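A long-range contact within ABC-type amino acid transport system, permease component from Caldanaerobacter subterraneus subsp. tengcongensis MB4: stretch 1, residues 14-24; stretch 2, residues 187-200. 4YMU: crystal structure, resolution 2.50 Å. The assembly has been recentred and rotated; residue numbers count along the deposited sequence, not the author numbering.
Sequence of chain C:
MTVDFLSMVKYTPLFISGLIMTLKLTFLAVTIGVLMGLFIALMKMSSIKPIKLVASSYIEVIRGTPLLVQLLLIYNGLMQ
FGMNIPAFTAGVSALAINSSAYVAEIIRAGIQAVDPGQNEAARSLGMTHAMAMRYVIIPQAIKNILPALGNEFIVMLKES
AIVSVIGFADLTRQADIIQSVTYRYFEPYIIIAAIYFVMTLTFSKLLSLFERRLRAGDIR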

# COMPACT_ATOMS: atom_id res chain seq x y z
N LEU C 14 -9.22 45.36 1.33
CA LEU C 14 -9.26 44.74 0.02
C LEU C 14 -8.77 43.30 0.08
O LEU C 14 -9.38 42.40 -0.49
CB LEU C 14 -8.47 45.56 -1.01
CG LEU C 14 -9.17 46.82 -1.53
CD1 LEU C 14 -8.33 47.50 -2.59
CD2 LEU C 14 -10.55 46.48 -2.08
N PHE C 15 -7.67 43.09 0.80
CA PHE C 15 -7.13 41.75 1.00
C PHE C 15 -8.14 40.83 1.68
O PHE C 15 -8.42 39.74 1.19
CB PHE C 15 -5.86 41.82 1.83
CG PHE C 15 -4.68 42.35 1.08
CD1 PHE C 15 -4.12 41.61 0.04
CD2 PHE C 15 -4.09 43.55 1.43
CE1 PHE C 15 -3.02 42.08 -0.65
CE2 PHE C 15 -2.98 44.01 0.76
CZ PHE C 15 -2.44 43.28 -0.29
N ILE C 16 -8.67 41.29 2.81
CA ILE C 16 -9.70 40.56 3.55
C ILE C 16 -10.92 40.27 2.69
O ILE C 16 -11.48 39.17 2.75
CB ILE C 16 -10.10 41.34 4.82
CG1 ILE C 16 -9.02 41.18 5.90
CG2 ILE C 16 -11.45 40.89 5.35
CD1 ILE C 16 -9.34 41.89 7.19
N SER C 17 -11.33 41.24 1.88
CA SER C 17 -12.48 41.07 0.99
C SER C 17 -12.19 40.05 -0.11
O SER C 17 -13.07 39.28 -0.51
CB SER C 17 -12.86 42.41 0.36
OG SER C 17 -13.91 42.22 -0.57
N GLY C 18 -10.96 40.07 -0.61
CA GLY C 18 -10.53 39.13 -1.63
C GLY C 18 -10.54 37.73 -1.05
O GLY C 18 -11.08 36.80 -1.67
N LEU C 19 -9.97 37.59 0.14
CA LEU C 19 -9.97 36.33 0.89
C LEU C 19 -11.37 35.73 1.04
O LEU C 19 -11.60 34.59 0.64
CB LEU C 19 -9.36 36.54 2.27
CG LEU C 19 -9.49 35.35 3.23
CD1 LEU C 19 -8.94 34.07 2.61
CD2 LEU C 19 -8.77 35.64 4.54
N ILE C 20 -12.29 36.50 1.62
CA ILE C 20 -13.66 36.06 1.81
C ILE C 20 -14.27 35.58 0.50
O ILE C 20 -15.06 34.64 0.47
CB ILE C 20 -14.51 37.17 2.43
CG1 ILE C 20 -14.04 37.47 3.85
CG2 ILE C 20 -15.99 36.81 2.40
CD1 ILE C 20 -15.01 38.34 4.62
N MET C 21 -13.88 36.22 -0.59
CA MET C 21 -14.42 35.88 -1.90
C MET C 21 -13.80 34.58 -2.41
O MET C 21 -14.47 33.76 -3.04
CB MET C 21 -14.19 37.03 -2.89
CG MET C 21 -15.37 37.33 -3.80
SD MET C 21 -16.77 38.13 -2.97
CE MET C 21 -18.11 37.80 -4.11
N THR C 22 -12.51 34.38 -2.14
CA THR C 22 -11.89 33.12 -2.50
C THR C 22 -12.60 31.98 -1.76
O THR C 22 -12.94 30.96 -2.37
CB THR C 22 -10.38 33.09 -2.21
OG1 THR C 22 -9.69 33.91 -3.16
CG2 THR C 22 -9.85 31.66 -2.30
N LEU C 23 -12.86 32.19 -0.47
CA LEU C 23 -13.61 31.24 0.36
C LEU C 23 -14.98 30.93 -0.23
O LEU C 23 -15.33 29.77 -0.46
CB LEU C 23 -13.79 31.79 1.77
CG LEU C 23 -12.80 31.40 2.86
CD1 LEU C 23 -11.38 31.41 2.34
CD2 LEU C 23 -12.92 32.34 4.04
N LYS C 24 -15.77 31.99 -0.45
CA LYS C 24 -17.12 31.88 -1.00
C LYS C 24 -17.16 31.11 -2.32
O LYS C 24 -17.99 30.21 -2.51
CB LYS C 24 -17.70 33.29 -1.19
CG LYS C 24 -19.03 33.34 -1.94
CD LYS C 24 -19.40 34.77 -2.32
CE LYS C 24 -20.74 34.85 -3.06
NZ LYS C 24 -21.06 36.22 -3.58
N GLU C 187 4.69 43.89 -3.63
CA GLU C 187 4.24 43.77 -2.25
C GLU C 187 2.84 43.15 -2.07
O GLU C 187 2.66 42.24 -1.25
CB GLU C 187 4.43 45.09 -1.48
CG GLU C 187 4.52 46.34 -2.35
CD GLU C 187 5.94 46.67 -2.82
OE1 GLU C 187 6.22 46.59 -4.03
OE2 GLU C 187 6.78 47.06 -1.97
N PRO C 188 1.84 43.60 -2.85
CA PRO C 188 0.53 42.93 -2.68
C PRO C 188 0.52 41.45 -3.13
O PRO C 188 -0.27 40.67 -2.62
CB PRO C 188 -0.42 43.78 -3.55
CG PRO C 188 0.47 44.44 -4.53
CD PRO C 188 1.76 44.71 -3.81
N TYR C 189 1.38 41.09 -4.07
CA TYR C 189 1.48 39.71 -4.50
C TYR C 189 2.10 38.87 -3.39
O TYR C 189 1.59 37.80 -3.07
CB TYR C 189 2.26 39.57 -5.81
CG TYR C 189 1.38 39.71 -7.02
CD1 TYR C 189 0.17 39.03 -7.10
CD2 TYR C 189 1.72 40.58 -8.07
CE1 TYR C 189 -0.65 39.17 -8.21
CE2 TYR C 189 0.90 40.73 -9.17
CZ TYR C 189 -0.29 40.03 -9.24
OH TYR C 189 -1.11 40.19 -10.34
N ILE C 190 3.21 39.34 -2.81
CA ILE C 190 3.79 38.69 -1.66
C ILE C 190 2.74 38.49 -0.57
O ILE C 190 2.56 37.38 -0.06
CB ILE C 190 4.95 39.48 -1.08
CG1 ILE C 190 6.14 39.45 -2.04
CG2 ILE C 190 5.32 38.94 0.27
CD1 ILE C 190 6.78 38.10 -2.21
N ILE C 191 2.02 39.56 -0.24
CA ILE C 191 0.99 39.49 0.79
C ILE C 191 -0.09 38.46 0.46
O ILE C 191 -0.55 37.72 1.33
CB ILE C 191 0.35 40.87 1.03
CG1 ILE C 191 1.37 41.80 1.69
CG2 ILE C 191 -0.92 40.77 1.87
CD1 ILE C 191 0.76 43.08 2.18
N ILE C 192 -0.50 38.44 -0.80
CA ILE C 192 -1.54 37.51 -1.23
C ILE C 192 -1.05 36.05 -1.17
O ILE C 192 -1.75 35.18 -0.68
CB ILE C 192 -2.04 37.86 -2.64
CG1 ILE C 192 -2.87 39.15 -2.62
CG2 ILE C 192 -2.86 36.72 -3.23
CD1 ILE C 192 -3.02 39.79 -3.98
N ALA C 193 0.16 35.81 -1.69
CA ALA C 193 0.79 34.51 -1.62
C ALA C 193 0.79 34.05 -0.16
O ALA C 193 0.29 32.98 0.14
CB ALA C 193 2.20 34.55 -2.17
N ALA C 194 1.31 34.90 0.73
CA ALA C 194 1.30 34.63 2.16
C ALA C 194 -0.09 34.25 2.67
O ALA C 194 -0.23 33.28 3.43
CB ALA C 194 1.84 35.83 2.93
N ILE C 195 -1.12 34.98 2.28
CA ILE C 195 -2.47 34.62 2.71
C ILE C 195 -2.85 33.22 2.21
O ILE C 195 -3.44 32.43 2.96
CB ILE C 195 -3.54 35.64 2.26
CG1 ILE C 195 -3.28 37.02 2.85
CG2 ILE C 195 -4.92 35.21 2.69
CD1 ILE C 195 -4.39 38.02 2.56
N TYR C 196 -2.52 32.91 0.96
CA TYR C 196 -2.81 31.60 0.39
C TYR C 196 -2.10 30.52 1.19
O TYR C 196 -2.67 29.48 1.48
CB TYR C 196 -2.38 31.50 -1.09
CG TYR C 196 -3.44 31.97 -2.08
CD1 TYR C 196 -4.62 31.26 -2.25
CD2 TYR C 196 -3.25 33.13 -2.84
CE1 TYR C 196 -5.59 31.69 -3.15
CE2 TYR C 196 -4.22 33.57 -3.75
CZ TYR C 196 -5.39 32.85 -3.90
OH TYR C 196 -6.35 33.28 -4.79
N PHE C 197 -0.85 30.79 1.56
CA PHE C 197 -0.03 29.86 2.30
C PHE C 197 -0.64 29.57 3.66
O PHE C 197 -0.81 28.41 4.04
CB PHE C 197 1.37 30.40 2.47
CG PHE C 197 2.30 29.43 3.15
CD1 PHE C 197 2.77 28.32 2.46
CD2 PHE C 197 2.67 29.61 4.47
CE1 PHE C 197 3.62 27.42 3.08
CE2 PHE C 197 3.52 28.71 5.09
CZ PHE C 197 4.00 27.61 4.40
N VAL C 198 -0.95 30.63 4.40
CA VAL C 198 -1.54 30.49 5.72
C VAL C 198 -2.87 29.74 5.66
O VAL C 198 -3.17 28.91 6.52
CB VAL C 198 -1.64 31.84 6.45
CG1 VAL C 198 -2.76 31.85 7.45
CG2 VAL C 198 -0.30 32.16 7.12
N MET C 199 -3.66 30.00 4.62
CA MET C 199 -4.91 29.26 4.42
C MET C 199 -4.64 27.77 4.21
O MET C 199 -5.32 26.90 4.80
CB MET C 199 -5.67 29.81 3.23
CG MET C 199 -7.04 30.34 3.56
SD MET C 199 -7.89 30.77 2.04
CE MET C 199 -6.54 31.54 1.13
N THR C 200 -3.66 27.48 3.35
CA THR C 200 -3.29 26.12 3.03
C THR C 200 -2.89 25.37 4.31
O THR C 200 -3.42 24.30 4.58
CB THR C 200 -2.12 26.11 2.02
OG1 THR C 200 -2.64 26.26 0.70
CG2 THR C 200 -1.33 24.79 2.12

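What anchors the first turn of stretch 1? Phe15 points toward the other helix and fits as a knob among Pro188, Ile191, Ile192 and Ile195. Ile191 CG2 lies over one ring face, 3.6 Å from the centroid of the Phe15 ring, a CH-pi contact, while Ile192 CG1 reaches Phe15 CE1 at the ring edge, 3.5 Å away. A flat, wide side chain suits this place: the helix axes come no closer than 11.3 Å, and the ring spans the gap.

How does the contact continue a turn later? The helical turn carries Ile16 and Ser17 off this interface, and they lie on the surface. The CA-to-CB bond of Leu19 points sideways, but its t, p rotamer brings the tip back, placing CD1 3.5 Å from Met199 SD and 4.2 Å from Ile195 CG2. Ile20, next in line, is again on the surface and takes no part.

Does any polar pair join the helices? Thr22 OG1 and Tyr196 OH are 3.8 Å apart and not hydrogen-bonded to each other; both find partners elsewhere in the structure.

What closes the contact? The long, unbranched Met199 extends far enough to meet Leu23 as well, its SD lying 3.6 Å from Leu23 CD1. No hydrogen bond crosses between the stretches, so apolar packing holds them, burying 405 Å² in all.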